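Local atomic coordinates of methyltransferase-like protein (PDB entry 4PNE), a protein that catalyses a [4+2] cycloaddition in spinosyn biosynthesis on a fold like that of S-adenosylmethionine-dependent methyltransferases, with S-adenosyl-L-homocysteine bound. Residues A54-E66 and S72-V84. Sequence-based numbering, arbitrary orientation.
Sequences AGGPCAIHHGYWE and SWQQAADRLTDLV. With SAH (S-adenosyl-L-homocysteine), chain C.
Ala77 O takes two donors, the helical N-H of Thr81 and the imidazole of His61, whose NE2 lies 2.9 Å from Ala77 O in a nearly straight bond (171° at the hydrogen). Ala77 O lies in the imidazole plane, whereas NE2 stands above the plane of the carbonyl. With NE2 held by Ala77 O and His61 ND1 donating to SAH OXT, 2.6 Å away, the ring is held at both nitrogens and its rotation is fixed. Ile60 N donates to the other oxygen, SAH O, so that loop 54-66 holds both carboxylate oxygens of the ligand while helix 73-88 acts as a second shell, a worked example of a backbone carbonyl positioning a ligand-binding histidine.

One residue earlier, Ala76 O likewise takes two donors, with Tyr64 N (3.0 Å from Ala76 O) and Leu80 N reaching it from opposite faces of its plane. The lack of a side chain on Gly63 allows the loop to lie close to the helix, its CA 3.5 Å from Ala76 CB. That same methyl sits over the six-membered ring of Trp65, and Leu83 CD1 is centred above the Tyr64 ring, 3.5 Å from its centroid: two CH-pi contacts. With chi1 at 176°, the Tyr64 ring swings away from its own backbone N and lies beside Arg79, the ring and guanidinium planes nearly perpendicular (86°). Arg79 grips Glu66 OE2 side-on through NE and NH2, each 3.0 Å from that oxygen, while Glu66 OE1 pairs with Arg246. At the N-terminal end of the helix, where Ser72 and Gln75 form a capping box, Gln74 NE2 donates to Ala54 O.

The loop thus runs from the end of helix 36-54 across helix 73-88, which leads in the chain to strand 95-99 of the mixed sheet, with helix 105-113 touching His61 and Thr81 through Pro106 and helix 250-260 packing against Trp65 and Trp73.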
loop_
_atom_site.group_PDB
_atom_site.type_symbol
_atom_site.label_atom_id
_atom_site.label_comp_id
_atom_site.label_asym_id
_atom_site.label_seq_id
_atom_site.Cartn_x
_atom_site.Cartn_y
_atom_site.Cartn_z
ATOM N N ALA A 54 12.781 -10.135 3.461
ATOM C CA ALA A 54 11.939 -10.004 4.641
ATOM C C ALA A 54 11.951 -11.208 5.576
ATOM O O ALA A 54 11.563 -11.097 6.744
ATOM C CB ALA A 54 10.525 -9.731 4.191
ATOM N N GLY A 55 12.377 -12.359 5.061
ATOM C CA GLY A 55 12.274 -13.619 5.769
ATOM C C GLY A 55 10.932 -14.313 5.678
ATOM O O GLY A 55 10.605 -15.100 6.562
ATOM N N GLY A 56 10.177 -14.039 4.610
ATOM C CA GLY A 56 8.857 -14.622 4.353
ATOM C C GLY A 56 7.921 -13.553 3.782
ATOM O O GLY A 56 8.328 -12.413 3.562
ATOM N N PRO A 57 6.658 -13.916 3.502
ATOM C CA PRO A 57 5.694 -12.945 2.991
ATOM C C PRO A 57 5.624 -11.777 3.948
ATOM O O PRO A 57 5.565 -12.006 5.143
ATOM C CB PRO A 57 4.385 -13.730 2.955
ATOM C CG PRO A 57 4.838 -15.167 2.750
ATOM C CD PRO A 57 6.086 -15.270 3.597
ATOM N N CYS A 58 5.654 -10.558 3.425
ATOM C CA CYS A 58 5.871 -9.359 4.220
ATOM C C CYS A 58 4.941 -8.215 3.853
ATOM O O CYS A 58 4.356 -8.178 2.762
ATOM C CB CYS A 58 7.311 -8.864 4.050
ATOM S SG CYS A 58 7.714 -8.338 2.349
ATOM N N ALA A 59 4.844 -7.258 4.759
ATOM C CA ALA A 59 4.300 -5.939 4.428
ATOM C C ALA A 59 5.136 -5.277 3.330
ATOM O O ALA A 59 6.358 -5.318 3.360
ATOM C CB ALA A 59 4.266 -5.051 5.673
ATOM N N ILE A 60 4.488 -4.669 2.346
ATOM C CA ILE A 60 5.158 -3.905 1.321
ATOM C C ILE A 60 4.746 -2.441 1.473
ATOM O O ILE A 60 4.203 -1.806 0.575
ATOM C CB ILE A 60 4.828 -4.427 -0.067
ATOM C CG1 ILE A 60 4.853 -5.966 -0.081
ATOM C CG2 ILE A 60 5.823 -3.851 -1.081
ATOM C CD1 ILE A 60 4.398 -6.592 -1.412
ATOM N N HIS A 61 5.023 -1.916 2.650
ATOM C CA HIS A 61 4.831 -0.497 2.914
ATOM C C HIS A 61 5.873 -0.051 3.949
ATOM O O HIS A 61 6.520 -0.885 4.600
ATOM C CB HIS A 61 3.384 -0.217 3.358
ATOM C CG HIS A 61 2.976 -0.882 4.640
ATOM N ND1 HIS A 61 1.945 -1.799 4.681
ATOM C CD2 HIS A 61 3.422 -0.761 5.914
ATOM C CE1 HIS A 61 1.782 -2.216 5.926
ATOM N NE2 HIS A 61 2.661 -1.598 6.695
ATOM N N HIS A 62 6.051 1.256 4.062
ATOM C CA HIS A 62 7.054 1.847 4.954
ATOM C C HIS A 62 6.757 1.545 6.416
ATOM O O HIS A 62 5.589 1.384 6.815
ATOM C CB HIS A 62 7.092 3.357 4.763
ATOM C CG HIS A 62 7.928 3.804 3.604
ATOM N ND1 HIS A 62 8.002 3.114 2.410
ATOM C CD2 HIS A 62 8.715 4.892 3.459
ATOM C CE1 HIS A 62 8.838 3.738 1.600
ATOM N NE2 HIS A 62 9.274 4.831 2.205
ATOM N N GLY A 63 7.793 1.521 7.230
ATOM C CA GLY A 63 7.618 1.413 8.663
ATOM C C GLY A 63 7.347 2.767 9.295
ATOM O O GLY A 63 7.734 3.815 8.756
ATOM N N TYR A 64 6.748 2.718 10.475
ATOM C CA TYR A 64 6.484 3.884 11.312
ATOM C C TYR A 64 7.136 3.641 12.665
ATOM O O TYR A 64 6.848 2.646 13.340
ATOM C CB TYR A 64 4.967 4.089 11.442
ATOM C CG TYR A 64 4.465 5.191 12.334
ATOM C CD1 TYR A 64 4.491 5.063 13.711
ATOM C CD2 TYR A 64 3.935 6.342 11.796
ATOM C CE1 TYR A 64 4.005 6.053 14.531
ATOM C CE2 TYR A 64 3.438 7.354 12.603
ATOM C CZ TYR A 64 3.483 7.206 13.973
ATOM O OH TYR A 64 2.988 8.200 14.777
ATOM N N TRP A 65 8.061 4.530 13.029
ATOM C CA TRP A 65 8.818 4.417 14.256
ATOM C C TRP A 65 8.398 5.464 15.277
ATOM O O TRP A 65 8.048 6.586 14.937
ATOM C CB TRP A 65 10.309 4.574 13.975
ATOM C CG TRP A 65 10.990 3.386 13.420
ATOM C CD1 TRP A 65 11.704 2.472 14.120
ATOM C CD2 TRP A 65 11.078 3.000 12.036
ATOM N NE1 TRP A 65 12.237 1.533 13.271
ATOM C CE2 TRP A 65 11.879 1.839 11.981
ATOM C CE3 TRP A 65 10.579 3.528 10.843
ATOM C CZ2 TRP A 65 12.161 1.182 10.791
ATOM C CZ3 TRP A 65 10.863 2.873 9.651
ATOM C CH2 TRP A 65 11.679 1.733 9.630
ATOM N N GLU A 66 8.484 5.075 16.543
ATOM C CA GLU A 66 8.223 5.970 17.671
ATOM C C GLU A 66 9.463 6.681 18.210
ATOM O O GLU A 66 9.362 7.675 18.930
ATOM C CB GLU A 66 7.577 5.187 18.799
ATOM C CG GLU A 66 6.315 4.456 18.385
ATOM C CD GLU A 66 5.149 5.393 18.155
ATOM O OE1 GLU A 66 5.308 6.620 18.347
ATOM O OE2 GLU A 66 4.061 4.903 17.769
ATOM N N SER A 72 12.997 -3.102 13.960
ATOM C CA SER A 72 13.167 -3.582 12.596
ATOM C C SER A 72 12.142 -2.969 11.670
ATOM O O SER A 72 11.028 -2.616 12.132
ATOM C CB SER A 72 13.016 -5.092 12.544
ATOM O OG SER A 72 11.674 -5.483 12.801
ATOM N N TRP A 73 12.440 -2.884 10.372
ATOM C CA TRP A 73 11.465 -2.319 9.468
ATOM C C TRP A 73 10.187 -3.161 9.452
ATOM O O TRP A 73 9.098 -2.604 9.365
ATOM C CB TRP A 73 12.001 -2.136 8.046
ATOM C CG TRP A 73 12.246 -3.365 7.232
ATOM C CD1 TRP A 73 13.415 -4.015 7.091
ATOM C CD2 TRP A 73 11.292 -4.056 6.399
ATOM N NE1 TRP A 73 13.261 -5.096 6.235
ATOM C CE2 TRP A 73 11.963 -5.137 5.808
ATOM C CE3 TRP A 73 9.937 -3.878 6.133
ATOM C CZ2 TRP A 73 11.327 -6.023 4.937
ATOM C CZ3 TRP A 73 9.310 -4.770 5.276
ATOM C CH2 TRP A 73 10.001 -5.827 4.701
ATOM N N GLN A 74 10.296 -4.477 9.597
ATOM C CA GLN A 74 9.106 -5.301 9.645
ATOM C C GLN A 74 8.228 -4.938 10.833
ATOM O O GLN A 74 7.019 -4.810 10.698
ATOM C CB GLN A 74 9.488 -6.772 9.716
ATOM C CG GLN A 74 10.236 -7.296 8.503
ATOM C CD GLN A 74 11.762 -7.384 8.682
ATOM O OE1 GLN A 74 12.427 -6.520 9.285
ATOM N NE2 GLN A 74 12.326 -8.444 8.131
ATOM N N GLN A 75 8.833 -4.774 12.003
ATOM C CA GLN A 75 8.088 -4.359 13.175
ATOM C C GLN A 75 7.421 -3.007 12.973
ATOM O O GLN A 75 6.268 -2.799 13.368
ATOM C CB GLN A 75 8.996 -4.301 14.396
ATOM C CG GLN A 75 9.351 -5.653 14.959
ATOM C CD GLN A 75 10.426 -5.575 16.010
ATOM O OE1 GLN A 75 11.414 -4.850 15.851
ATOM N NE2 GLN A 75 10.251 -6.325 17.092
ATOM N N ALA A 76 8.164 -2.068 12.388
ATOM C CA ALA A 76 7.665 -0.716 12.143
ATOM C C ALA A 76 6.554 -0.712 11.087
ATOM O O ALA A 76 5.580 0.047 11.190
ATOM C CB ALA A 76 8.791 0.195 11.711
ATOM N N ALA A 77 6.664 -1.590 10.102
ATOM C CA ALA A 77 5.590 -1.754 9.135
ATOM C C ALA A 77 4.330 -2.276 9.817
ATOM O O ALA A 77 3.212 -1.846 9.505
ATOM C CB ALA A 77 6.014 -2.682 8.002
ATOM N N ASP A 78 4.487 -3.161 10.800
ATOM C CA ASP A 78 3.311 -3.669 11.517
ATOM C C ASP A 78 2.653 -2.527 12.320
ATOM O O ASP A 78 1.436 -2.490 12.492
ATOM C CB ASP A 78 3.682 -4.830 12.444
ATOM C CG ASP A 78 3.898 -6.150 11.708
ATOM O OD1 ASP A 78 3.463 -6.287 10.539
ATOM O OD2 ASP A 78 4.514 -7.054 12.322
ATOM N N ARG A 79 3.457 -1.588 12.820
ATOM C CA ARG A 79 2.921 -0.448 13.552
ATOM C C ARG A 79 2.071 0.399 12.623
ATOM O O ARG A 79 0.991 0.876 13.005
ATOM C CB ARG A 79 4.064 0.373 14.144
ATOM C CG ARG A 79 3.646 1.627 14.855
ATOM C CD ARG A 79 2.768 1.323 16.026
ATOM N NE ARG A 79 2.492 2.553 16.769
ATOM C CZ ARG A 79 1.319 2.884 17.301
ATOM N NH1 ARG A 79 0.266 2.074 17.201
ATOM N NH2 ARG A 79 1.206 4.038 17.951
ATOM N N LEU A 80 2.547 0.614 11.414
ATOM C CA LEU A 80 1.788 1.388 10.454
ATOM C C LEU A 80 0.469 0.689 10.172
ATOM O O LEU A 80 -0.599 1.308 10.183
ATOM C CB LEU A 80 2.576 1.612 9.182
ATOM C CG LEU A 80 1.810 2.494 8.185
ATOM C CD1 LEU A 80 1.576 3.929 8.718
ATOM C CD2 LEU A 80 2.538 2.589 6.901
ATOM N N THR A 81 0.520 -0.604 9.947
ATOM C CA THR A 81 -0.705 -1.369 9.729
ATOM C C THR A 81 -1.712 -1.146 10.856
ATOM O O THR A 81 -2.913 -0.916 10.601
ATOM C CB THR A 81 -0.384 -2.871 9.585
ATOM O OG1 THR A 81 0.344 -3.074 8.368
ATOM C CG2 THR A 81 -1.664 -3.741 9.518
ATOM N N ASP A 82 -1.227 -1.226 12.096
ATOM C CA ASP A 82 -2.083 -1.065 13.280
ATOM C C ASP A 82 -2.704 0.325 13.354
ATOM O O ASP A 82 -3.890 0.489 13.705
ATOM C CB ASP A 82 -1.289 -1.335 14.556
ATOM C CG ASP A 82 -0.838 -2.792 14.684
ATOM O OD1 ASP A 82 -1.354 -3.649 13.937
ATOM O OD2 ASP A 82 0.035 -3.073 15.549
ATOM N N LEU A 83 -1.935 1.335 12.992
ATOM C CA LEU A 83 -2.455 2.702 12.951
ATOM C C LEU A 83 -3.567 2.840 11.918
ATOM O O LEU A 83 -4.584 3.466 12.181
ATOM C CB LEU A 83 -1.352 3.699 12.603
ATOM C CG LEU A 83 -0.300 3.862 13.674
ATOM C CD1 LEU A 83 0.881 4.645 13.120
ATOM C CD2 LEU A 83 -0.930 4.621 14.866
ATOM N N VAL A 84 -3.376 2.238 10.757
ATOM C CA VAL A 84 -4.379 2.291 9.728
ATOM C C VAL A 84 -5.646 1.532 10.187
ATOM O O VAL A 84 -6.763 2.008 10.018
ATOM C CB VAL A 84 -3.845 1.732 8.405
ATOM C CG1 VAL A 84 -4.976 1.594 7.353
ATOM C CG2 VAL A 84 -2.750 2.660 7.894
HETATM N N SAH C . -1.092 -2.748 0.675
HETATM C CA SAH C . -0.022 -3.748 0.612
HETATM C CB SAH C . 0.801 -3.708 -0.672
HETATM C CG SAH C . 1.268 -2.370 -1.190
HETATM S SD SAH C . 2.367 -2.580 -2.599
HETATM C C SAH C . 0.874 -3.591 1.809
HETATM O O SAH C . 1.637 -4.491 2.111
HETATM O OXT SAH C . 0.761 -2.591 2.524
HETATM C "C5'" SAH C . 1.209 -2.040 -3.883
HETATM C "C4'" SAH C . 0.091 -3.034 -4.161
HETATM O "O4'" SAH C . -0.882 -2.431 -5.005
HETATM C "C3'" SAH C . 0.538 -4.290 -4.888
HETATM O "O3'" SAH C . -0.077 -5.370 -4.210
HETATM C "C2'" SAH C . 0.002 -4.106 -6.299
HETATM O "O2'" SAH C . -0.249 -5.291 -7.053
HETATM C "C1'" SAH C . -1.276 -3.316 -6.020
HETATM N N9 SAH C . -1.790 -2.624 -7.217
HETATM C C8 SAH C . -1.157 -1.823 -8.111
HETATM N N7 SAH C . -2.023 -1.448 -9.080
HETATM C C5 SAH C . -3.210 -2.025 -8.809
HETATM C C6 SAH C . -4.429 -2.013 -9.453
HETATM N N6 SAH C . -4.622 -1.316 -10.564
HETATM N N1 SAH C . -5.464 -2.691 -8.917
HETATM C C2 SAH C . -5.318 -3.416 -7.752
HETATM N N3 SAH C . -4.103 -3.476 -7.132
HETATM C C4 SAH C . -3.076 -2.762 -7.644
#